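Local coordinates for DUF4974 domain-containing protein (PDB 4M0N) that probably serves as a membrane-bound anti-sigma factor of the FecR family, of which this chain is the part holding the FecR and FecR C-terminal regions, at residues S202-A205 / V206-I210; M73-E76 / G77-F80; I171-L174 / E175-Y178; V82-R85 / Q86-V89. The protein carries 1 engineered substitution. All blocks are in the same frame, centred on the assembly; numbering follows the deposited sequence.

Interaction 1: S202-A205 / V206-I210; sequences SLEA and VLNAI
Leu203 lays its CD1 methyl against the branch of Leu207, one helical turn on, with CD1 3.9 Å from Leu207 CG. The two side chains slant across one another rather than running parallel. Leu203 CG stands anti to the backbone N (chi1 -180°), which brings the end of a side chain that starts out away from the later residues back over Leu207. On another side of the helix Glu204 and Asn208 run alongside each other in the same direction, their carboxylate and amide planes 73° apart; the nearest side-chain approach is loose, Glu204 CG to Asn208 ND2 at 4.2 Å, and Asn208 OD1 is instead engaged by the hydroxyl of Tyr218. The first turn of helix 203-214 opens here. Ser202 is its N-cap: its OG accepts from Ala205 N at 3.0 Å, a bond bent to 154° at the hydrogen, and satisfies an amide that has no earlier helical carbonyl to meet. Regular i to i+4 bonds then take over, from Val206 N to Ser202 O at 3.1 Å and from Leu207 N to Leu203 O at 2.8 Å. Within this FecR C-terminal region, Val206 and Leu207 pack on Leu174 of helix 167-178, Leu203 reaches Tyr178 of that helix and Ile225 of strand 224-228, and Leu207 also touches Tyr218 of strand 217-221.

Interaction 2: M73-E76 / G77-F80; sequences MRDE and GKPF
Asp75 and Lys78 set their side chains obliquely across each other at the two ends of a type I beta turn, carboxylate against aliphatic stem. The touch is between Asp75 CG and Lys78 CB, 3.6 Å apart, with Asp75 OD2 near the same CB. Asp75 CG lies anti to its own amide nitrogen (chi1 -168°), which swings the carboxylate over the turn and places OD1 3.0 Å from Gly77 N. The turn is closed by Lys78 N, which donates to Asp75 O at 3.1 Å; the donor stands above the carbonyl plane, not on a lone pair. The lysine chain runs on extended past the aspartate, so the charges do not pair: Asp75 OD2 and Lys78 NZ remain 5.7 Å apart, and NZ bonds to the carbonyl of Phe55. Arg74 NH2 meets Glu76 OE2 in a salt bridge at 3.0 Å, nearly straight at 171°, the oxygen lying in the guanidinium plane and offering its anti lone pair. An alanine in place of Asp75 removes the carboxylate, which would probably leave the Lys78 stem uncovered on that side and the turn amides without a nearby negative charge. Within this surface loop between strands 67-72 and 80-83 the directed polar contacts are thus the turn bond and the Arg74-Glu76 bridge, and Arg60 adds bonds to the carbonyls of Met73 and Lys78; Asp75 and Lys78, unpaired with each other, are consistent with only a general electrostatic pull.

Interaction 3: I171-L174 / E175-Y178; sequences IHDL and ERMY
Leu174, Glu175 and Arg176 carry most of this contact along the last turns of helix 167-178, each leaning on a neighbour three or four residues away. Leu174 runs beside Tyr178 in the same direction, its CD2 methyl 3.9 Å from Tyr178 CE2, while Leu174 O lies at the edge of that ring. Glu175 slants across Ile171, with its CG 3.2 Å from Ile171 O; its carboxylate runs alongside the His172 ring, OE1 being 3.8 Å from His172 CD2, and OE2 takes the amide of Ile182. Arg176 bends at chi3 (-69°), folding its guanidinium back along the helix so that one face covers His172 O. From there Arg176 NH2 reaches Asp173 OD1 at 3.0 Å, a salt bridge with a bent hydrogen bond of 136°, while the guanidinium and His172 ring planes are nearly perpendicular. Arg176 NH1 is gripped in turn by Asp104 and Glu103, and Asp104 also accepts from His172 ND1. A leucine in place of Arg176 is likely to leave Asp104 and Glu103 without their cationic partner and the Asp173 carboxylate with one mate fewer, although Lys99 would still pair with the latter. The polar side of the helix thus faces the FecR part of the chain, with the side chain of Arg176 about 6 Å from a bound magnesium ion, whereas Leu174 and Tyr178 pack on Leu160 of strand 159-166 and on helix 203-214.

Interaction 4: V82-R85 / Q86-V89; sequences VRTR and QADV
Ala87 O is gripped twice by Thr84, whose hydroxyl OG1 donates to it at 2.7 Å and whose backbone N donates at 2.9 Å. The hydroxyl arrives in the carbonyl plane, on a lone pair, while the amide is tilted from that plane. Thr84 places OG1 between its backbone N and carbonyl carbon (chi1 73°), the rotamer that tucks the oxygen inside the bend. In return Ala87 N donates to Thr84 O at 3.3 Å from well above the carbonyl plane, a less direct bond. Together these close the tight turn of the beta hairpin formed by strands 80-83 and 88-91. Beyond it Arg83 and Asp88, a non-hydrogen-bonded antiparallel pair, lie side by side pointing the same way. The guanidinium takes the carboxylate side-on: Arg83 NE donates to Asp88 OD1 at 2.9 Å and Arg83 NH2 to Asp88 OD2 at 2.9 Å. Both bonds are almost straight and leave the two planes only 24° apart, a two-point grip that fixes the rotation of both groups. A water donates to Asp88 OD1 and also to Thr84 O, tying the salt bridge to the turn. On the other face Val82 and Val89 form a hydrogen-bonded pair, with Val82 N to Val89 O at 2.8 Å matched by the reciprocal bond. The valines turn inward onto Phe96 of strand 94-100 in the facing sheet, and Ala87 rests on Met107 of strand 106-111. Within its own sheet the hairpin is flanked by strands 60-65 and 116-120, and Arg83 touches Leu61 and Glu63 of the former.

Interactions 2 and 4 follow each other in the FecR part, where strand 80-83 leads from the surface loop of 73-80 into the hairpin of 82-89; apart from this join they do not touch. Interactions 1 and 3 belong to the FecR C-terminal part and pack together, Leu207 CD2 lying 3.8 Å from Leu174 CD1 where the two helices meet. Interaction 2 is a surface contact, whereas the other three are partly buried, each with an apolar side turned inward. Ion pairs appear in interactions 2, 3 and 4, but that of 3 belongs to a wider charged network, while interaction 1 relies on backbone bonds, a serine cap and leucine packing.

Interaction 1: S202-A205 / V206-I210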
ATOM      1  N   SER A 202       6.367  13.853  12.058  1.00 23.12           N
ATOM      2  CA  SER A 202       5.845  13.253  13.264  1.00 22.98           C
ATOM      3  C   SER A 202       4.368  12.977  13.020  1.00 22.22           C
ATOM      4  O   SER A 202       3.752  13.637  12.195  1.00 22.82           O
ATOM      5  CB  SER A 202       6.013  14.178  14.473  1.00 25.01           C
ATOM      6  OG  SER A 202       5.318  15.384  14.243  1.00 24.90           O
ATOM      7  N   LEU A 203       3.804  12.013  13.726  1.00 22.91           N
ATOM      8  CA  LEU A 203       2.350  11.794  13.697  1.00 22.67           C
ATOM      9  C   LEU A 203       1.601  13.080  14.069  1.00 24.93           C
ATOM     10  O   LEU A 203       0.618  13.459  13.419  1.00 24.37           O
ATOM     11  CB  LEU A 203       1.969  10.676  14.657  1.00 22.83           C
ATOM     12  CG  LEU A 203       0.485  10.299  14.757  1.00 25.43           C
ATOM     13  CD1 LEU A 203      -0.115  10.121  13.377  1.00 24.33           C
ATOM     14  CD2 LEU A 203       0.319   9.049  15.622  1.00 25.53           C
ATOM     15  N   GLU A 204       2.093  13.757  15.104  1.00 27.23           N
ATOM     16  CA  GLU A 204       1.480  14.997  15.582  1.00 32.76           C
ATOM     17  C   GLU A 204       1.368  16.009  14.441  1.00 30.54           C
ATOM     18  O   GLU A 204       0.306  16.593  14.205  1.00 31.39           O
ATOM     19  CB  GLU A 204       2.292  15.574  16.756  1.00 36.31           C
ATOM     20  CG  GLU A 204       1.568  16.620  17.592  1.00 43.88           C
ATOM     21  CD  GLU A 204       2.427  17.142  18.745  1.00 49.99           C
ATOM     22  OE1 GLU A 204       3.485  16.538  19.030  1.00 53.14           O
ATOM     23  OE2 GLU A 204       2.046  18.157  19.367  1.00 54.87           O
ATOM     24  N   ALA A 205       2.462  16.177  13.709  1.00 29.44           N
ATOM     25  CA  ALA A 205       2.528  17.108  12.571  1.00 28.75           C
ATOM     26  C   ALA A 205       1.576  16.744  11.446  1.00 28.41           C
ATOM     27  O   ALA A 205       0.955  17.608  10.802  1.00 26.63           O
ATOM     28  CB  ALA A 205       3.955  17.134  12.034  1.00 28.96           C
ATOM     29  N   VAL A 206       1.488  15.446  11.166  1.00 25.78           N
ATOM     30  CA  VAL A 206       0.585  14.997  10.137  1.00 25.39           C
ATOM     31  C   VAL A 206      -0.850  15.259  10.557  1.00 24.33           C
ATOM     32  O   VAL A 206      -1.625  15.759   9.758  1.00 25.92           O
ATOM     33  CB  VAL A 206       0.776  13.521   9.775  1.00 25.05           C
ATOM     34  CG1 VAL A 206      -0.279  13.131   8.753  1.00 26.26           C
ATOM     35  CG2 VAL A 206       2.189  13.267   9.235  1.00 24.86           C
ATOM     36  N   LEU A 207      -1.188  14.962  11.812  1.00 25.25           N
ATOM     37  CA  LEU A 207      -2.532  15.233  12.309  1.00 27.70           C
ATOM     38  C   LEU A 207      -2.860  16.740  12.331  1.00 29.77           C
ATOM     39  O   LEU A 207      -3.960  17.124  11.969  1.00 30.56           O
ATOM     40  CB  LEU A 207      -2.753  14.599  13.678  1.00 28.54           C
ATOM     41  CG  LEU A 207      -2.680  13.061  13.666  1.00 27.35           C
ATOM     42  CD1 LEU A 207      -2.710  12.550  15.096  1.00 29.76           C
ATOM     43  CD2 LEU A 207      -3.820  12.481  12.847  1.00 27.06           C
ATOM     44  N   ASN A 208      -1.892  17.581  12.686  1.00 31.04           N
ATOM     45  CA  ASN A 208      -2.083  19.041  12.599  1.00 34.26           C
ATOM     46  C   ASN A 208      -2.380  19.504  11.172  1.00 33.61           C
ATOM     47  O   ASN A 208      -3.252  20.352  10.936  1.00 35.97           O
ATOM     48  CB  ASN A 208      -0.855  19.797  13.143  1.00 34.98           C
ATOM     49  CG  ASN A 208      -0.596  19.532  14.610  1.00 37.35           C
ATOM     50  OD1 ASN A 208      -1.491  19.149  15.360  1.00 38.40           O
ATOM     51  ND2 ASN A 208       0.641  19.763  15.037  1.00 40.43           N
ATOM     52  N   ALA A 209      -1.667  18.941  10.211  1.00 33.84           N
ATOM     53  CA  ALA A 209      -1.880  19.282   8.813  1.00 32.28           C
ATOM     54  C   ALA A 209      -3.274  18.889   8.354  1.00 33.19           C
ATOM     55  O   ALA A 209      -3.918  19.618   7.601  1.00 36.36           O
ATOM     56  CB  ALA A 209      -0.830  18.627   7.951  1.00 30.61           C
ATOM     57  N   ILE A 210      -3.736  17.729   8.810  1.00 29.12           N
ATOM     58  CA  ILE A 210      -5.097  17.296   8.548  1.00 28.86           C
ATOM     59  C   ILE A 210      -6.087  18.235   9.207  1.00 31.16           C
ATOM     60  O   ILE A 210      -7.078  18.594   8.583  1.00 34.11           O
ATOM     61  CB  ILE A 210      -5.324  15.850   9.027  1.00 27.32           C
ATOM     62  CG1 ILE A 210      -4.586  14.898   8.095  1.00 28.14           C
ATOM     63  CG2 ILE A 210      -6.789  15.473   9.014  1.00 28.52           C
ATOM     64  CD1 ILE A 210      -4.357  13.535   8.677  1.00 30.24           C
TER

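Interaction 2: M73-E76 / G77-F80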
ATOM      1  N   MET A  73      13.654  -8.506 -11.186  1.00 29.36           N
ATOM      2  CA  MET A  73      14.680  -8.884 -12.138  1.00 29.11           C
ATOM      3  C   MET A  73      14.084  -9.500 -13.403  1.00 32.11           C
ATOM      4  O   MET A  73      13.286 -10.420 -13.335  1.00 27.98           O
ATOM      5  CB  MET A  73      15.623  -9.870 -11.458  1.00 31.17           C
ATOM      6  CG  MET A  73      16.713  -9.207 -10.634  1.00 36.06           C
ATOM      7  SD  MET A  73      18.057  -8.511 -11.643  1.00 43.76           S
ATOM      8  CE  MET A  73      18.173  -9.695 -12.947  1.00 37.69           C
ATOM      9  N   ARG A  74      14.478  -8.973 -14.563  1.00 31.80           N
ATOM     10  CA  ARG A  74      13.867  -9.375 -15.802  1.00 35.71           C
ATOM     11  C   ARG A  74      14.245 -10.814 -16.077  1.00 39.27           C
ATOM     12  O   ARG A  74      15.417 -11.174 -16.070  1.00 44.15           O
ATOM     13  CB  ARG A  74      14.279  -8.484 -16.976  1.00 42.79           C
ATOM     14  CG  ARG A  74      13.498  -8.812 -18.242  1.00 44.32           C
ATOM     15  CD  ARG A  74      13.766  -7.833 -19.375  1.00 49.28           C
ATOM     16  NE  ARG A  74      12.784  -8.039 -20.437  1.00 53.26           N
ATOM     17  CZ  ARG A  74      11.556  -7.523 -20.461  1.00 53.50           C
ATOM     18  NH1 ARG A  74      11.129  -6.721 -19.493  1.00 50.16           N
ATOM     19  NH2 ARG A  74      10.745  -7.801 -21.475  1.00 59.34           N
ATOM     20  N   ASP A  75      13.215 -11.631 -16.233  1.00 45.39           N
ATOM     21  CA  ASP A  75      13.342 -12.950 -16.801  1.00 41.61           C
ATOM     22  C   ASP A  75      12.117 -13.144 -17.689  1.00 43.02           C
ATOM     23  O   ASP A  75      11.031 -13.456 -17.204  1.00 38.62           O
ATOM     24  CB  ASP A  75      13.431 -14.010 -15.707  1.00 40.32           C
ATOM     25  CG  ASP A  75      13.850 -15.362 -16.241  1.00 40.46           C
ATOM     26  OD1 ASP A  75      13.549 -15.661 -17.412  1.00 40.80           O
ATOM     27  OD2 ASP A  75      14.455 -16.135 -15.480  1.00 45.86           O
ATOM     28  N   GLU A  76      12.285 -12.917 -18.991  1.00 44.14           N
ATOM     29  CA  GLU A  76      11.191 -13.112 -19.945  1.00 49.35           C
ATOM     30  C   GLU A  76      10.715 -14.568 -19.944  1.00 48.68           C
ATOM     31  O   GLU A  76       9.532 -14.846 -20.151  1.00 52.33           O
ATOM     32  CB  GLU A  76      11.612 -12.707 -21.363  1.00 53.29           C
ATOM     33  CG  GLU A  76      11.823 -11.212 -21.570  1.00 61.75           C
ATOM     34  CD  GLU A  76      12.201 -10.859 -23.009  1.00 72.74           C
ATOM     35  OE1 GLU A  76      12.865 -11.679 -23.681  1.00 77.63           O
ATOM     36  OE2 GLU A  76      11.841  -9.752 -23.472  1.00 73.87           O
ATOM     37  N   GLY A  77      11.639 -15.488 -19.693  1.00 48.35           N
ATOM     38  CA  GLY A  77      11.321 -16.913 -19.666  1.00 47.87           C
ATOM     39  C   GLY A  77      10.558 -17.389 -18.446  1.00 48.33           C
ATOM     40  O   GLY A  77      10.124 -18.537 -18.412  1.00 45.09           O
ATOM     41  N   LYS A  78      10.381 -16.510 -17.451  1.00 38.37           N
ATOM     42  CA  LYS A  78       9.873 -16.918 -16.155  1.00 35.79           C
ATOM     43  C   LYS A  78       9.119 -15.740 -15.530  1.00 28.52           C
ATOM     44  O   LYS A  78       9.713 -14.900 -14.862  1.00 31.56           O
ATOM     45  CB  LYS A  78      11.044 -17.353 -15.270  1.00 38.09           C
ATOM     46  CG  LYS A  78      10.721 -18.460 -14.283  1.00 41.02           C
ATOM     47  CD  LYS A  78      12.009 -18.987 -13.662  1.00 43.86           C
ATOM     48  CE  LYS A  78      11.753 -19.800 -12.402  1.00 45.76           C
ATOM     49  NZ  LYS A  78      13.026 -20.248 -11.768  1.00 46.42           N
ATOM     50  N   PRO A  79       7.812 -15.649 -15.797  1.00 24.39           N
ATOM     51  CA  PRO A  79       7.065 -14.535 -15.237  1.00 23.67           C
ATOM     52  C   PRO A  79       7.124 -14.546 -13.721  1.00 22.26           C
ATOM     53  O   PRO A  79       7.251 -15.621 -13.098  1.00 28.59           O
ATOM     54  CB  PRO A  79       5.636 -14.803 -15.695  1.00 24.07           C
ATOM     55  CG  PRO A  79       5.770 -15.660 -16.912  1.00 26.58           C
ATOM     56  CD  PRO A  79       6.977 -16.511 -16.652  1.00 26.27           C
ATOM     57  N   PHE A  80       7.045 -13.355 -13.144  1.00 19.96           N
ATOM     58  CA  PHE A  80       7.010 -13.177 -11.701  1.00 19.20           C
ATOM     59  C   PHE A  80       5.572 -12.832 -11.349  1.00 17.87           C
ATOM     60  O   PHE A  80       5.009 -11.954 -11.978  1.00 16.92           O
ATOM     61  CB  PHE A  80       7.916 -12.000 -11.331  1.00 18.06           C
ATOM     62  CG  PHE A  80       8.148 -11.852  -9.866  1.00 16.96           C
ATOM     63  CD1 PHE A  80       7.208 -11.213  -9.046  1.00 16.47           C
ATOM     64  CD2 PHE A  80       9.329 -12.316  -9.296  1.00 17.83           C
ATOM     65  CE1 PHE A  80       7.448 -11.082  -7.686  1.00 16.11           C
ATOM     66  CE2 PHE A  80       9.559 -12.196  -7.936  1.00 16.58           C
ATOM     67  CZ  PHE A  80       8.622 -11.570  -7.127  1.00 15.87           C
TER

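Interaction 3: I171-L174 / E175-Y178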
ATOM      1  N   ILE A 171      -6.122   7.012   7.987  1.00 23.34           N
ATOM      2  CA  ILE A 171      -5.937   6.607   9.373  1.00 24.20           C
ATOM      3  C   ILE A 171      -5.300   5.228   9.478  1.00 23.06           C
ATOM      4  O   ILE A 171      -4.478   4.991  10.349  1.00 20.60           O
ATOM      5  CB  ILE A 171      -7.269   6.665  10.156  1.00 31.67           C
ATOM      6  CG1 ILE A 171      -7.651   8.130  10.375  1.00 32.58           C
ATOM      7  CG2 ILE A 171      -7.179   5.896  11.458  1.00 33.81           C
ATOM      8  CD1 ILE A 171      -9.066   8.285  10.867  1.00 41.83           C
ATOM      9  N   HIS A 172      -5.666   4.312   8.591  1.00 22.29           N
ATOM     10  CA  HIS A 172      -4.996   3.010   8.603  1.00 21.04           C
ATOM     11  C   HIS A 172      -3.500   3.144   8.274  1.00 18.04           C
ATOM     12  O   HIS A 172      -2.671   2.545   8.938  1.00 19.54           O
ATOM     13  CB  HIS A 172      -5.671   2.084   7.617  1.00 21.93           C
ATOM     14  CG  HIS A 172      -6.935   1.484   8.135  1.00 28.09           C
ATOM     15  ND1 HIS A 172      -7.400   0.253   7.720  1.00 33.41           N
ATOM     16  CD2 HIS A 172      -7.816   1.930   9.060  1.00 31.61           C
ATOM     17  CE1 HIS A 172      -8.525  -0.027   8.360  1.00 30.61           C
ATOM     18  NE2 HIS A 172      -8.801   0.976   9.177  1.00 33.19           N
ATOM     19  N   ASP A 173      -3.157   3.972   7.291  1.00 18.40           N
ATOM     20  CA  ASP A 173      -1.750   4.232   6.975  1.00 18.51           C
ATOM     21  C   ASP A 173      -1.004   4.799   8.169  1.00 19.45           C
ATOM     22  O   ASP A 173       0.147   4.410   8.461  1.00 19.63           O
ATOM     23  CB  ASP A 173      -1.581   5.228   5.832  1.00 23.42           C
ATOM     24  CG  ASP A 173      -1.991   4.675   4.489  1.00 28.29           C
ATOM     25  OD1 ASP A 173      -2.166   3.456   4.357  1.00 28.00           O
ATOM     26  OD2 ASP A 173      -2.101   5.494   3.555  1.00 34.20           O
ATOM     27  N   LEU A 174      -1.638   5.743   8.862  1.00 18.76           N
ATOM     28  CA  LEU A 174      -0.996   6.344  10.031  1.00 20.02           C
ATOM     29  C   LEU A 174      -0.802   5.343  11.156  1.00 19.32           C
ATOM     30  O   LEU A 174       0.300   5.254  11.748  1.00 19.30           O
ATOM     31  CB  LEU A 174      -1.779   7.557  10.532  1.00 21.80           C
ATOM     32  CG  LEU A 174      -1.962   8.737   9.561  1.00 22.49           C
ATOM     33  CD1 LEU A 174      -2.705   9.862  10.270  1.00 22.78           C
ATOM     34  CD2 LEU A 174      -0.663   9.244   8.972  1.00 24.09           C
ATOM     35  N   GLU A 175      -1.839   4.568  11.443  1.00 18.92           N
ATOM     36  CA  GLU A 175      -1.717   3.548  12.476  1.00 20.70           C
ATOM     37  C   GLU A 175      -0.570   2.589  12.205  1.00 19.50           C
ATOM     38  O   GLU A 175       0.221   2.245  13.097  1.00 20.14           O
ATOM     39  CB  GLU A 175      -2.999   2.724  12.612  1.00 23.23           C
ATOM     40  CG  GLU A 175      -4.197   3.466  13.131  1.00 27.24           C
ATOM     41  CD  GLU A 175      -5.361   2.524  13.339  1.00 31.68           C
ATOM     42  OE1 GLU A 175      -5.888   2.014  12.325  1.00 37.36           O
ATOM     43  OE2 GLU A 175      -5.730   2.316  14.506  1.00 29.37           O
ATOM     44  N   ARG A 176      -0.451   2.162  10.954  1.00 18.12           N
ATOM     45  CA  ARG A 176       0.600   1.244  10.582  1.00 17.84           C
ATOM     46  C   ARG A 176       2.008   1.858  10.582  1.00 18.58           C
ATOM     47  O   ARG A 176       2.972   1.225  11.012  1.00 18.35           O
ATOM     48  CB  ARG A 176       0.291   0.671   9.202  1.00 17.17           C
ATOM     49  CG  ARG A 176      -0.867  -0.289   9.245  1.00 17.54           C
ATOM     50  CD  ARG A 176      -1.004  -1.033   7.919  1.00 16.88           C
ATOM     51  NE  ARG A 176      -1.444  -0.142   6.859  1.00 15.47           N
ATOM     52  CZ  ARG A 176      -2.674  -0.096   6.344  1.00 15.79           C
ATOM     53  NH1 ARG A 176      -3.627  -0.887   6.778  1.00 16.40           N
ATOM     54  NH2 ARG A 176      -2.955   0.786   5.387  1.00 15.97           N
ATOM     55  N   MET A 177       2.107   3.087  10.098  1.00 18.96           N
ATOM     56  CA  MET A 177       3.393   3.787  10.057  1.00 22.64           C
ATOM     57  C   MET A 177       3.935   4.078  11.428  1.00 23.90           C
ATOM     58  O   MET A 177       5.126   3.866  11.661  1.00 24.91           O
ATOM     59  CB  MET A 177       3.287   5.121   9.316  1.00 24.47           C
ATOM     60  CG  MET A 177       4.584   5.940   9.352  1.00 27.73           C
ATOM     61  SD  MET A 177       4.601   7.254   8.107  1.00 30.13           S
ATOM     62  CE  MET A 177       4.827   6.382   6.542  1.00 39.83           C
ATOM     63  N   TYR A 178       3.081   4.633  12.295  1.00 21.73           N
ATOM     64  CA  TYR A 178       3.493   5.143  13.580  1.00 23.38           C
ATOM     65  C   TYR A 178       3.277   4.180  14.738  1.00 23.84           C
ATOM     66  O   TYR A 178       3.652   4.482  15.875  1.00 24.33           O
ATOM     67  CB  TYR A 178       2.805   6.485  13.838  1.00 23.55           C
ATOM     68  CG  TYR A 178       3.221   7.538  12.828  1.00 21.54           C
ATOM     69  CD1 TYR A 178       4.447   8.182  12.915  1.00 21.42           C
ATOM     70  CD2 TYR A 178       2.400   7.857  11.760  1.00 21.44           C
ATOM     71  CE1 TYR A 178       4.830   9.132  11.978  1.00 21.18           C
ATOM     72  CE2 TYR A 178       2.771   8.810  10.829  1.00 23.04           C
ATOM     73  CZ  TYR A 178       3.987   9.465  10.948  1.00 22.34           C
ATOM     74  OH  TYR A 178       4.364  10.422  10.014  1.00 21.62           O
TER

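Interaction 4: V82-R85 / Q86-V89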
ATOM      1  N   VAL A  82       2.995 -11.726  -8.210  1.00 13.72           N
ATOM      2  CA  VAL A  82       2.657 -11.388  -6.833  1.00 13.98           C
ATOM      3  C   VAL A  82       1.179 -11.743  -6.671  1.00 14.37           C
ATOM      4  O   VAL A  82       0.313 -11.130  -7.290  1.00 13.59           O
ATOM      5  CB  VAL A  82       2.871  -9.908  -6.523  1.00 13.55           C
ATOM      6  CG1 VAL A  82       2.371  -9.612  -5.094  1.00 14.71           C
ATOM      7  CG2 VAL A  82       4.329  -9.516  -6.706  1.00 13.51           C
ATOM      8  N   ARG A  83       0.914 -12.743  -5.856  1.00 13.69           N
ATOM      9  CA  ARG A  83      -0.438 -13.230  -5.628  1.00 14.84           C
ATOM     10  C   ARG A  83      -0.996 -12.649  -4.352  1.00 14.99           C
ATOM     11  O   ARG A  83      -0.506 -12.911  -3.237  1.00 15.07           O
ATOM     12  CB  ARG A  83      -0.462 -14.755  -5.555  1.00 16.55           C
ATOM     13  CG  ARG A  83      -1.822 -15.358  -5.200  1.00 16.80           C
ATOM     14  CD  ARG A  83      -1.906 -16.784  -5.714  1.00 19.24           C
ATOM     15  NE  ARG A  83      -1.864 -16.797  -7.165  1.00 20.29           N
ATOM     16  CZ  ARG A  83      -1.500 -17.833  -7.911  1.00 23.65           C
ATOM     17  NH1 ARG A  83      -1.185 -19.002  -7.355  1.00 26.14           N
ATOM     18  NH2 ARG A  83      -1.502 -17.710  -9.238  1.00 22.85           N
ATOM     19  N   THR A  84      -2.020 -11.839  -4.546  1.00 14.78           N
ATOM     20  CA  THR A  84      -2.807 -11.320  -3.470  1.00 13.49           C
ATOM     21  C   THR A  84      -4.216 -11.896  -3.539  1.00 14.34           C
ATOM     22  O   THR A  84      -4.638 -12.483  -4.539  1.00 15.67           O
ATOM     23  CB  THR A  84      -2.898  -9.803  -3.509  1.00 12.71           C
ATOM     24  OG1 THR A  84      -3.763  -9.406  -4.585  1.00 12.62           O
ATOM     25  CG2 THR A  84      -1.545  -9.173  -3.657  1.00 12.81           C
ATOM     26  N   ARG A  85      -4.933 -11.725  -2.447  1.00 15.20           N
ATOM     27  CA  ARG A  85      -6.277 -12.245  -2.405  1.00 17.93           C
ATOM     28  C   ARG A  85      -7.106 -11.734  -3.586  1.00 18.89           C
ATOM     29  O   ARG A  85      -7.883 -12.500  -4.154  1.00 20.57           O
ATOM     30  CB  ARG A  85      -6.954 -11.900  -1.082  1.00 19.54           C
ATOM     31  CG  ARG A  85      -8.343 -12.528  -0.943  1.00 24.10           C
ATOM     32  CD  ARG A  85      -9.091 -12.042   0.297  1.00 28.63           C
ATOM     33  NE  ARG A  85      -9.361 -10.596   0.307  1.00 29.64           N
ATOM     34  CZ  ARG A  85     -10.412  -9.986  -0.251  1.00 38.12           C
ATOM     35  NH1 ARG A  85     -11.352 -10.672  -0.899  1.00 38.93           N
ATOM     36  NH2 ARG A  85     -10.533  -8.664  -0.158  1.00 45.46           N
ATOM     37  N   GLN A  86      -6.951 -10.451  -3.917  1.00 17.75           N
ATOM     38  CA  GLN A  86      -7.785  -9.769  -4.896  1.00 19.81           C
ATOM     39  C   GLN A  86      -7.342 -10.001  -6.343  1.00 18.63           C
ATOM     40  O   GLN A  86      -8.149  -9.876  -7.268  1.00 19.61           O
ATOM     41  CB  GLN A  86      -7.758  -8.284  -4.619  1.00 23.19           C
ATOM     42  CG  GLN A  86      -8.313  -7.916  -3.247  1.00 25.30           C
ATOM     43  CD  GLN A  86      -7.231  -7.657  -2.209  1.00 21.65           C
ATOM     44  OE1 GLN A  86      -6.141  -8.274  -2.230  1.00 18.92           O
ATOM     45  NE2 GLN A  86      -7.542  -6.766  -1.263  1.00 20.58           N
ATOM     46  N   ALA A  87      -6.048 -10.267  -6.521  1.00 15.18           N
ATOM     47  CA  ALA A  87      -5.453 -10.164  -7.844  1.00 14.00           C
ATOM     48  C   ALA A  87      -4.114 -10.800  -7.894  1.00 14.45           C
ATOM     49  O   ALA A  87      -3.375 -10.812  -6.914  1.00 15.38           O
ATOM     50  CB  ALA A  87      -5.267  -8.704  -8.225  1.00 14.24           C
ATOM     51  N   ASP A  88      -3.772 -11.287  -9.069  1.00 13.31           N
ATOM     52  CA  ASP A  88      -2.387 -11.583  -9.355  1.00 14.61           C
ATOM     53  C   ASP A  88      -1.781 -10.434 -10.121  1.00 15.44           C
ATOM     54  O   ASP A  88      -2.370  -9.935 -11.092  1.00 18.46           O
ATOM     55  CB  ASP A  88      -2.260 -12.822 -10.242  1.00 15.19           C
ATOM     56  CG  ASP A  88      -2.492 -14.146  -9.517  1.00 18.92           C
ATOM     57  OD1 ASP A  88      -2.528 -14.203  -8.285  1.00 18.41           O
ATOM     58  OD2 ASP A  88      -2.541 -15.208 -10.203  1.00 24.33           O
ATOM     59  N   VAL A  89      -0.556 -10.065  -9.762  1.00 14.08           N
ATOM     60  CA  VAL A  89       0.169  -9.081 -10.526  1.00 14.67           C
ATOM     61  C   VAL A  89       1.320  -9.805 -11.200  1.00 16.09           C
ATOM     62  O   VAL A  89       2.202 -10.356 -10.522  1.00 17.41           O
ATOM     63  CB  VAL A  89       0.686  -7.954  -9.619  1.00 15.83           C
ATOM     64  CG1 VAL A  89       1.433  -6.930 -10.443  1.00 16.33           C
ATOM     65  CG2 VAL A  89      -0.474  -7.368  -8.826  1.00 17.76           C
TER
HETATM   66  O   HOH W   1      -4.855 -13.826  -6.850  1.00 19.74           O